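Local coordinates for protein pullulanase (Bacillus acidopullulyticus, PDB 2WAN) that hydrolyses the alpha-1,6-glucosidic linkages of pullulan and, probably, the branch points of related starch-type polysaccharides, at residues Q697-G702 with Y872-T877; I710-G713 with I718-F721; N825-F830 with I897-L902. All blocks are in the same frame, centred on the assembly; numbering follows the deposited sequence.

Interaction 1. Residues Q697-G702 with Y872-T877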
loop_
_atom_site.group_PDB
_atom_site.type_symbol
_atom_site.label_atom_id
_atom_site.label_comp_id
_atom_site.label_asym_id
_atom_site.label_seq_id
_atom_site.Cartn_x
_atom_site.Cartn_y
_atom_site.Cartn_z
ATOM N N GLN A 697 4.993 26.318 -8.127
ATOM C CA GLN A 697 3.573 26.653 -8.206
ATOM C C GLN A 697 2.872 25.608 -9.073
ATOM O O GLN A 697 3.520 24.827 -9.775
ATOM C CB GLN A 697 3.386 28.071 -8.746
ATOM C CG GLN A 697 3.785 29.145 -7.710
ATOM C CD GLN A 697 3.836 30.550 -8.284
ATOM O OE1 GLN A 697 3.583 30.761 -9.467
ATOM N NE2 GLN A 697 4.160 31.521 -7.438
ATOM N N GLY A 698 1.544 25.583 -8.993
ATOM C CA GLY A 698 0.716 24.716 -9.832
ATOM C C GLY A 698 -0.475 25.506 -10.349
ATOM O O GLY A 698 -0.507 26.745 -10.284
ATOM N N PHE A 699 -1.477 24.790 -10.849
ATOM C CA PHE A 699 -2.685 25.405 -11.409
ATOM C C PHE A 699 -3.338 26.423 -10.463
ATOM O O PHE A 699 -3.739 27.509 -10.886
ATOM C CB PHE A 699 -3.698 24.301 -11.777
ATOM C CG PHE A 699 -4.953 24.819 -12.421
ATOM C CD1 PHE A 699 -4.933 25.282 -13.732
ATOM C CD2 PHE A 699 -6.166 24.834 -11.717
ATOM C CE1 PHE A 699 -6.092 25.769 -14.330
ATOM C CE2 PHE A 699 -7.343 25.293 -12.319
ATOM C CZ PHE A 699 -7.296 25.765 -13.632
ATOM N N ALA A 700 -3.471 26.066 -9.186
ATOM C CA ALA A 700 -4.188 26.935 -8.256
ATOM C C ALA A 700 -3.392 28.192 -7.880
ATOM O O ALA A 700 -3.983 29.172 -7.428
ATOM C CB ALA A 700 -4.595 26.163 -6.983
ATOM N N THR A 701 -2.070 28.149 -8.086
ATOM C CA THR A 701 -1.157 29.145 -7.491
ATOM C C THR A 701 -0.244 29.880 -8.484
ATOM O O THR A 701 0.678 30.608 -8.082
ATOM C CB THR A 701 -0.270 28.509 -6.408
ATOM O OG1 THR A 701 0.374 27.340 -6.943
ATOM C CG2 THR A 701 -1.110 28.144 -5.178
ATOM N N GLY A 702 -0.515 29.709 -9.771
ATOM C CA GLY A 702 0.107 30.584 -10.767
ATOM C C GLY A 702 0.843 29.937 -11.919
ATOM O O GLY A 702 1.178 30.631 -12.881
ATOM N N TYR A 872 -12.954 26.926 -13.411
ATOM C CA TYR A 872 -11.875 27.316 -12.504
ATOM C C TYR A 872 -11.102 28.448 -13.155
ATOM O O TYR A 872 -10.625 28.295 -14.284
ATOM C CB TYR A 872 -10.910 26.153 -12.247
ATOM C CG TYR A 872 -11.559 24.830 -11.898
ATOM C CD1 TYR A 872 -12.441 24.715 -10.830
ATOM C CD2 TYR A 872 -11.243 23.688 -12.620
ATOM C CE1 TYR A 872 -13.032 23.464 -10.511
ATOM C CE2 TYR A 872 -11.825 22.455 -12.321
ATOM C CZ TYR A 872 -12.714 22.358 -11.272
ATOM O OH TYR A 872 -13.267 21.132 -10.988
ATOM N N ASN A 873 -11.000 29.572 -12.455
ATOM C CA ASN A 873 -10.180 30.712 -12.904
ATOM C C ASN A 873 -9.058 31.035 -11.914
ATOM O O ASN A 873 -9.286 31.798 -10.972
ATOM C CB ASN A 873 -11.021 31.970 -13.118
ATOM C CG ASN A 873 -10.158 33.151 -13.540
ATOM O OD1 ASN A 873 -9.094 32.945 -14.109
ATOM N ND2 ASN A 873 -10.584 34.359 -13.232
ATOM N N PRO A 874 -7.849 30.484 -12.138
ATOM C CA PRO A 874 -6.719 30.729 -11.232
ATOM C C PRO A 874 -6.020 32.065 -11.453
ATOM O O PRO A 874 -5.148 32.440 -10.668
ATOM C CB PRO A 874 -5.751 29.601 -11.579
ATOM C CG PRO A 874 -6.041 29.291 -13.008
ATOM C CD PRO A 874 -7.523 29.462 -13.151
ATOM N N ASN A 875 -6.404 32.765 -12.509
ATOM C CA ASN A 875 -5.720 33.993 -12.905
ATOM C C ASN A 875 -6.062 35.185 -12.032
ATOM O O ASN A 875 -7.107 35.224 -11.383
ATOM C CB ASN A 875 -6.021 34.276 -14.370
ATOM C CG ASN A 875 -5.651 33.121 -15.247
ATOM O OD1 ASN A 875 -4.467 32.806 -15.404
ATOM N ND2 ASN A 875 -6.662 32.439 -15.791
ATOM N N LYS A 876 -5.169 36.176 -12.023
ATOM C CA LYS A 876 -5.355 37.344 -11.184
ATOM C C LYS A 876 -6.311 38.403 -11.746
ATOM O O LYS A 876 -6.573 39.414 -11.087
ATOM C CB LYS A 876 -3.987 37.938 -10.829
ATOM C CG LYS A 876 -3.362 37.209 -9.646
ATOM C CD LYS A 876 -2.006 37.753 -9.311
ATOM C CE LYS A 876 -1.404 37.009 -8.134
ATOM N NZ LYS A 876 0.010 37.439 -7.918
ATOM N N THR A 877 -6.846 38.170 -12.943
ATOM C CA THR A 877 -7.899 39.026 -13.475
ATOM C C THR A 877 -9.135 38.196 -13.745
ATOM O O THR A 877 -9.035 36.973 -13.916
ATOM C CB THR A 877 -7.471 39.756 -14.764
ATOM O OG1 THR A 877 -7.116 38.796 -15.760
ATOM C CG2 THR A 877 -6.257 40.651 -14.498
HETATM O O HOH W 1 -3.457 31.692 -8.697
#
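Tyr872 and Pro874 meet Phe699 where the antiparallel C-terminal β-domain packs against the (β/α)8 barrel, a domain pairing well known in the α-amylase family. At the end of strand 868-873, Tyr872 offers its CB, which lies in the plane of the Phe699 ring, at its edge, 3.7 Å from CE2 of Phe699. The tyrosine ring itself leads away, and its OH is hydrogen-bonded to Thr769 of helix 753-769. Asn873 points its CB away from Phe699, and its ND2 is hydrogen-bonded to Pro912 O. Pro874 does the main packing: its CG sits over one face of the Phe699 ring in a CH-pi contact, 4.0 Å from the centroid and 22° off the normal, while its CD is 3.7 Å from Phe699 CZ. Phe699 reaches the proline because its CG stands anti to the backbone N (chi1 -177°), which carries the ring out toward the β-domain. Packing is tight on the backbone side too, with Pro874 CB only 3.0 Å from Phe699 O. Beside it a water donates to both backbones, to Ala700 O at 2.9 Å and to Pro874 O at 2.7 Å. Asn875 then closes an Asx turn: its N donates to Asn873 OD1 from well above the carbonyl plane, and its ND2 reaches the same oxygen almost in line with the C=O bond. Lys876 runs out to a salt bridge with Asp751. At Thr877, the backbone O also receives Asn873 ND2 at 3.1 Å, with the oxygen lying in the plane of the asparagine amide.

Interaction 2. Residues I710-G713 with I718-F721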
loop_
_atom_site.group_PDB
_atom_site.type_symbol
_atom_site.label_atom_id
_atom_site.label_comp_id
_atom_site.label_asym_id
_atom_site.label_seq_id
_atom_site.Cartn_x
_atom_site.Cartn_y
_atom_site.Cartn_z
ATOM N N ILE A 710 -5.056 19.083 -15.223
ATOM C CA ILE A 710 -6.310 19.328 -14.484
ATOM C C ILE A 710 -7.514 18.722 -15.198
ATOM O O ILE A 710 -8.395 18.131 -14.559
ATOM C CB ILE A 710 -6.522 20.848 -14.209
ATOM C CG1 ILE A 710 -5.392 21.414 -13.319
ATOM C CG2 ILE A 710 -7.895 21.114 -13.580
ATOM C CD1 ILE A 710 -5.148 20.668 -11.975
ATOM N N LYS A 711 -7.578 18.880 -16.521
ATOM C CA LYS A 711 -8.661 18.248 -17.279
ATOM C C LYS A 711 -8.682 16.731 -17.055
ATOM O O LYS A 711 -9.746 16.136 -16.885
ATOM C CB LYS A 711 -8.524 18.575 -18.770
ATOM C CG LYS A 711 -8.900 20.034 -19.082
ATOM C CD LYS A 711 -8.554 20.413 -20.518
ATOM C CE LYS A 711 -9.580 19.939 -21.513
ATOM N NZ LYS A 711 -9.430 20.725 -22.780
ATOM N N ASN A 712 -7.509 16.108 -17.067
ATOM C CA ASN A 712 -7.438 14.668 -16.849
ATOM C C ASN A 712 -7.909 14.255 -15.455
ATOM O O ASN A 712 -8.529 13.200 -15.301
ATOM C CB ASN A 712 -6.036 14.142 -17.134
ATOM C CG ASN A 712 -5.846 13.793 -18.582
ATOM O OD1 ASN A 712 -6.345 12.772 -19.055
ATOM N ND2 ASN A 712 -5.135 14.653 -19.310
ATOM N N GLY A 713 -7.624 15.094 -14.458
ATOM C CA GLY A 713 -8.156 14.883 -13.102
ATOM C C GLY A 713 -9.660 15.118 -12.986
ATOM O O GLY A 713 -10.348 14.393 -12.262
ATOM N N ILE A 718 -9.833 8.747 -16.076
ATOM C CA ILE A 718 -10.212 7.613 -16.949
ATOM C C ILE A 718 -9.411 7.547 -18.259
ATOM O O ILE A 718 -9.434 6.528 -18.957
ATOM C CB ILE A 718 -11.722 7.615 -17.246
ATOM C CG1 ILE A 718 -12.137 8.905 -17.962
ATOM C CG2 ILE A 718 -12.548 7.378 -15.930
ATOM C CD1 ILE A 718 -13.627 8.926 -18.407
ATOM N N GLN A 719 -8.695 8.626 -18.576
ATOM C CA GLN A 719 -7.794 8.630 -19.739
ATOM C C GLN A 719 -6.339 8.700 -19.302
ATOM O O GLN A 719 -5.453 8.869 -20.134
ATOM C CB GLN A 719 -8.113 9.802 -20.678
ATOM C CG GLN A 719 -9.470 9.686 -21.331
ATOM C CD GLN A 719 -9.768 10.853 -22.260
ATOM O OE1 GLN A 719 -10.881 10.985 -22.748
ATOM N NE2 GLN A 719 -8.770 11.694 -22.509
ATOM N N ASP A 720 -6.092 8.556 -18.000
ATOM C CA ASP A 720 -4.753 8.694 -17.452
ATOM C C ASP A 720 -4.347 7.324 -16.878
ATOM O O ASP A 720 -3.451 6.675 -17.429
ATOM C CB ASP A 720 -4.745 9.844 -16.413
ATOM C CG ASP A 720 -3.373 10.103 -15.788
ATOM O OD1 ASP A 720 -2.367 9.473 -16.193
ATOM O OD2 ASP A 720 -3.295 10.965 -14.883
ATOM N N PHE A 721 -5.012 6.863 -15.815
ATOM C CA PHE A 721 -4.632 5.585 -15.193
ATOM C C PHE A 721 -5.776 4.769 -14.581
ATOM O O PHE A 721 -5.518 3.724 -13.984
ATOM C CB PHE A 721 -3.533 5.813 -14.130
ATOM C CG PHE A 721 -3.968 6.691 -12.997
ATOM C CD1 PHE A 721 -4.637 6.150 -11.898
ATOM C CD2 PHE A 721 -3.743 8.061 -13.038
ATOM C CE1 PHE A 721 -5.075 6.972 -10.839
ATOM C CE2 PHE A 721 -4.168 8.873 -12.004
ATOM C CZ PHE A 721 -4.848 8.327 -10.901
HETATM O O HOH W 2 -8.008 11.284 -17.416
HETATM O O HOH W 3 -4.365 11.249 -21.086
#
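The backbones of Asn712, on a helix, and Asp720, in the loop that follows it, approach to 6.6 Å between their CA atoms; no hydrogen bond joins the two segments directly, and water bridges them, with Asn712 as the hub. Its CB points toward the loop, and its OD1 lies 3.8 Å from Gln719 CB and 4.3 Å from Asp720 CB. One water donates both to Asn712 OD1, at 2.8 Å, and to the backbone O of the same residue, and accepts from Gln719 N at 3.0 Å. A second water donates to Asn712 OD1 over a longer 3.2 Å and to Gln719 O at 2.8 Å, so the amide oxygen serves two waters that reach the two backbone polar atoms of one loop residue. The other end of the amide is tied back into the helix, since Asn712 ND2 is hydrogen-bonded to Asp708 O; with both ends engaged, the flip state of the amide is fixed. The helix, 707-714, belongs to the connection between the sixth and seventh strands of the (β/α)8 barrel, and residues 718-721 begin the return toward strand 728-730. Gln719 touches Asn712 through CB, while the rest of its chain extends across the asparagine at about a right angle, the two amide planes standing 71° apart. Asp720 also points its CB toward the helix, yet its OD2 is hydrogen-bonded to Asn682 of helix 681-688. A bound acetate, probably from the crystallisation liquor, lies near the Asn712 side chain, and Ile718 packs on helix 835-841.

Interaction 3. Residues N825-F830 with I897-L902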
loop_
_atom_site.group_PDB
_atom_site.type_symbol
_atom_site.label_atom_id
_atom_site.label_comp_id
_atom_site.label_asym_id
_atom_site.label_seq_id
_atom_site.Cartn_x
_atom_site.Cartn_y
_atom_site.Cartn_z
ATOM N N ASN A 825 -22.393 16.722 -2.191
ATOM C CA ASN A 825 -23.237 15.701 -1.546
ATOM C C ASN A 825 -24.642 15.701 -2.140
ATOM O O ASN A 825 -25.292 14.658 -2.200
ATOM C CB ASN A 825 -23.351 15.905 -0.026
ATOM C CG ASN A 825 -22.034 15.695 0.724
ATOM O OD1 ASN A 825 -21.042 15.164 0.190
ATOM N ND2 ASN A 825 -22.023 16.128 2.004
ATOM N N GLN A 826 -25.106 16.877 -2.558
ATOM C CA GLN A 826 -26.473 17.063 -3.060
ATOM C C GLN A 826 -26.625 16.773 -4.544
ATOM O O GLN A 826 -27.756 16.590 -5.023
ATOM C CB GLN A 826 -26.937 18.496 -2.787
ATOM C CG GLN A 826 -27.294 18.774 -1.323
ATOM C CD GLN A 826 -28.470 17.924 -0.833
ATOM O OE1 GLN A 826 -28.531 17.540 0.341
ATOM N NE2 GLN A 826 -29.412 17.636 -1.735
ATOM N N HIS A 827 -25.501 16.748 -5.266
ATOM C CA HIS A 827 -25.533 16.700 -6.721
ATOM C C HIS A 827 -24.727 15.567 -7.286
ATOM O O HIS A 827 -23.509 15.695 -7.475
ATOM C CB HIS A 827 -25.129 18.067 -7.307
ATOM C CG HIS A 827 -26.192 19.084 -7.102
ATOM N ND1 HIS A 827 -27.347 19.104 -7.855
ATOM C CD2 HIS A 827 -26.342 20.034 -6.147
ATOM C CE1 HIS A 827 -28.143 20.050 -7.397
ATOM N NE2 HIS A 827 -27.560 20.627 -6.359
ATOM N N PRO A 828 -25.410 14.435 -7.570
ATOM C CA PRO A 828 -24.718 13.233 -8.029
ATOM C C PRO A 828 -24.057 13.334 -9.423
ATOM O O PRO A 828 -23.277 12.454 -9.794
ATOM C CB PRO A 828 -25.817 12.146 -7.959
ATOM C CG PRO A 828 -27.121 12.896 -8.125
ATOM C CD PRO A 828 -26.863 14.228 -7.406
ATOM N N ALA A 829 -24.324 14.409 -10.174
ATOM C CA ALA A 829 -23.602 14.672 -11.440
ATOM C C ALA A 829 -22.096 14.778 -11.212
ATOM O O ALA A 829 -21.309 14.418 -12.078
ATOM C CB ALA A 829 -24.108 15.958 -12.084
ATOM N N PHE A 830 -21.708 15.267 -10.034
ATOM C CA PHE A 830 -20.302 15.332 -9.635
ATOM C C PHE A 830 -19.690 13.974 -9.288
ATOM O O PHE A 830 -18.469 13.873 -9.095
ATOM C CB PHE A 830 -20.147 16.261 -8.420
ATOM C CG PHE A 830 -20.435 17.718 -8.718
ATOM C CD1 PHE A 830 -19.565 18.470 -9.498
ATOM C CD2 PHE A 830 -21.573 18.321 -8.191
ATOM C CE1 PHE A 830 -19.833 19.826 -9.761
ATOM C CE2 PHE A 830 -21.851 19.676 -8.432
ATOM C CZ PHE A 830 -20.976 20.426 -9.232
ATOM N N ILE A 897 -21.150 29.993 -2.477
ATOM C CA ILE A 897 -21.439 28.725 -3.145
ATOM C C ILE A 897 -22.686 28.140 -2.474
ATOM O O ILE A 897 -22.782 28.154 -1.245
ATOM C CB ILE A 897 -20.284 27.707 -2.952
ATOM C CG1 ILE A 897 -18.942 28.292 -3.417
ATOM C CG2 ILE A 897 -20.607 26.336 -3.622
ATOM C CD1 ILE A 897 -18.828 28.505 -4.918
ATOM N N GLY A 898 -23.643 27.651 -3.253
ATOM C CA GLY A 898 -24.833 27.084 -2.632
ATOM C C GLY A 898 -25.846 26.557 -3.618
ATOM O O GLY A 898 -25.550 26.377 -4.805
ATOM N N GLU A 899 -27.063 26.344 -3.110
ATOM C CA GLU A 899 -28.161 25.831 -3.925
ATOM C C GLU A 899 -29.078 26.911 -4.496
ATOM O O GLU A 899 -29.959 26.606 -5.308
ATOM C CB GLU A 899 -29.009 24.872 -3.078
ATOM C CG GLU A 899 -28.219 23.689 -2.509
ATOM C CD GLU A 899 -27.844 22.640 -3.566
ATOM O OE1 GLU A 899 -28.491 22.607 -4.633
ATOM O OE2 GLU A 899 -26.937 21.810 -3.293
ATOM N N LYS A 900 -28.891 28.152 -4.042
ATOM C CA LYS A 900 -29.829 29.247 -4.314
ATOM C C LYS A 900 -29.341 30.115 -5.472
ATOM O O LYS A 900 -28.132 30.253 -5.696
ATOM C CB LYS A 900 -29.986 30.154 -3.080
ATOM C CG LYS A 900 -30.473 29.466 -1.797
ATOM C CD LYS A 900 -30.161 30.386 -0.607
ATOM C CE LYS A 900 -30.548 29.772 0.727
ATOM N NZ LYS A 900 -31.941 30.116 1.100
ATOM N N SER A 901 -30.284 30.719 -6.186
ATOM C CA SER A 901 -29.937 31.649 -7.261
ATOM C C SER A 901 -29.203 32.884 -6.749
ATOM O O SER A 901 -29.669 33.549 -5.813
ATOM C CB SER A 901 -31.194 32.110 -7.998
ATOM O OG SER A 901 -30.831 33.086 -8.982
ATOM N N LEU A 902 -28.068 33.176 -7.376
ATOM C CA LEU A 902 -27.312 34.409 -7.130
ATOM C C LEU A 902 -27.509 35.396 -8.269
ATOM O O LEU A 902 -26.850 36.439 -8.325
ATOM C CB LEU A 902 -25.822 34.096 -7.018
ATOM C CG LEU A 902 -25.426 33.079 -5.944
ATOM C CD1 LEU A 902 -23.923 32.892 -5.931
ATOM C CD2 LEU A 902 -25.941 33.510 -4.540
#
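His827 NE2 donates to Glu899 OE1 over 2.8 Å in a nearly straight bond, the N-H...O angle being 171°. The acceptor uses its syn lone pair and lies in the plane of the imidazole; ring and carboxylate are close to coplanar, 19° apart, and the acid meets the ring at its edge with the two side chains coming from opposite directions. The second oxygen, Glu899 OE2, stays beside the imidazole, 3.3 Å from His827 NE2, and also lies against Gln826, 3.4 Å from Gln826 CB. A bend at chi2 (-73°) in Glu899 swings the carboxylate to where both residues can be met, while the glutamine amide stands almost perpendicular to it. On its far nitrogen, ND1, His827 is hydrogen-bonded to Asp863 OD1, and Trp865 stacks on the ring; Asp863 OD2 also takes Ala829 N, which pins the turn beyond the helix. Two carboxylates at opposite nitrogens would be expected to favour the protonated imidazolium. A leucine in place of His827 would have neither ring nitrogen and would probably leave Glu899 OE1 and Asp863 OD1 without their mate, with the glutamate carboxylate set free to turn. Glycerol, probably from the crystallisation liquor, is hydrogen-bonded to the backbone at Glu899 O and Ser901 N. This is a His-carboxylate hydrogen bond at a domain boundary: His827 is the first residue to leave helix 811-826, which follows the last barrel strand, and Glu899 sits in a loop of the antiparallel C-terminal β-domain.

How the interactions relate
Interactions 1 and 2 touch, although their centres are 19 Å apart: Phe699 CG packs on Ile710 CG1 at 3.5 Å, so the ring that receives the β-domain also rests on the helix of interaction 2. Interaction 2 is nested along the chain inside the loop closed by interaction 1. Interaction 3 lies 23 Å from each, centre to centre, with nearest atoms about 7 Å and about 9 Å away respectively. Interactions 1 and 3 both join the barrel side to the C-terminal β-domain, one by apolar packing, the other by a polar bond. Acetate lies about 4 Å from the Asn712 side chain, and glycerol is bonded beside interaction 3, both probably from the crystallisation liquor.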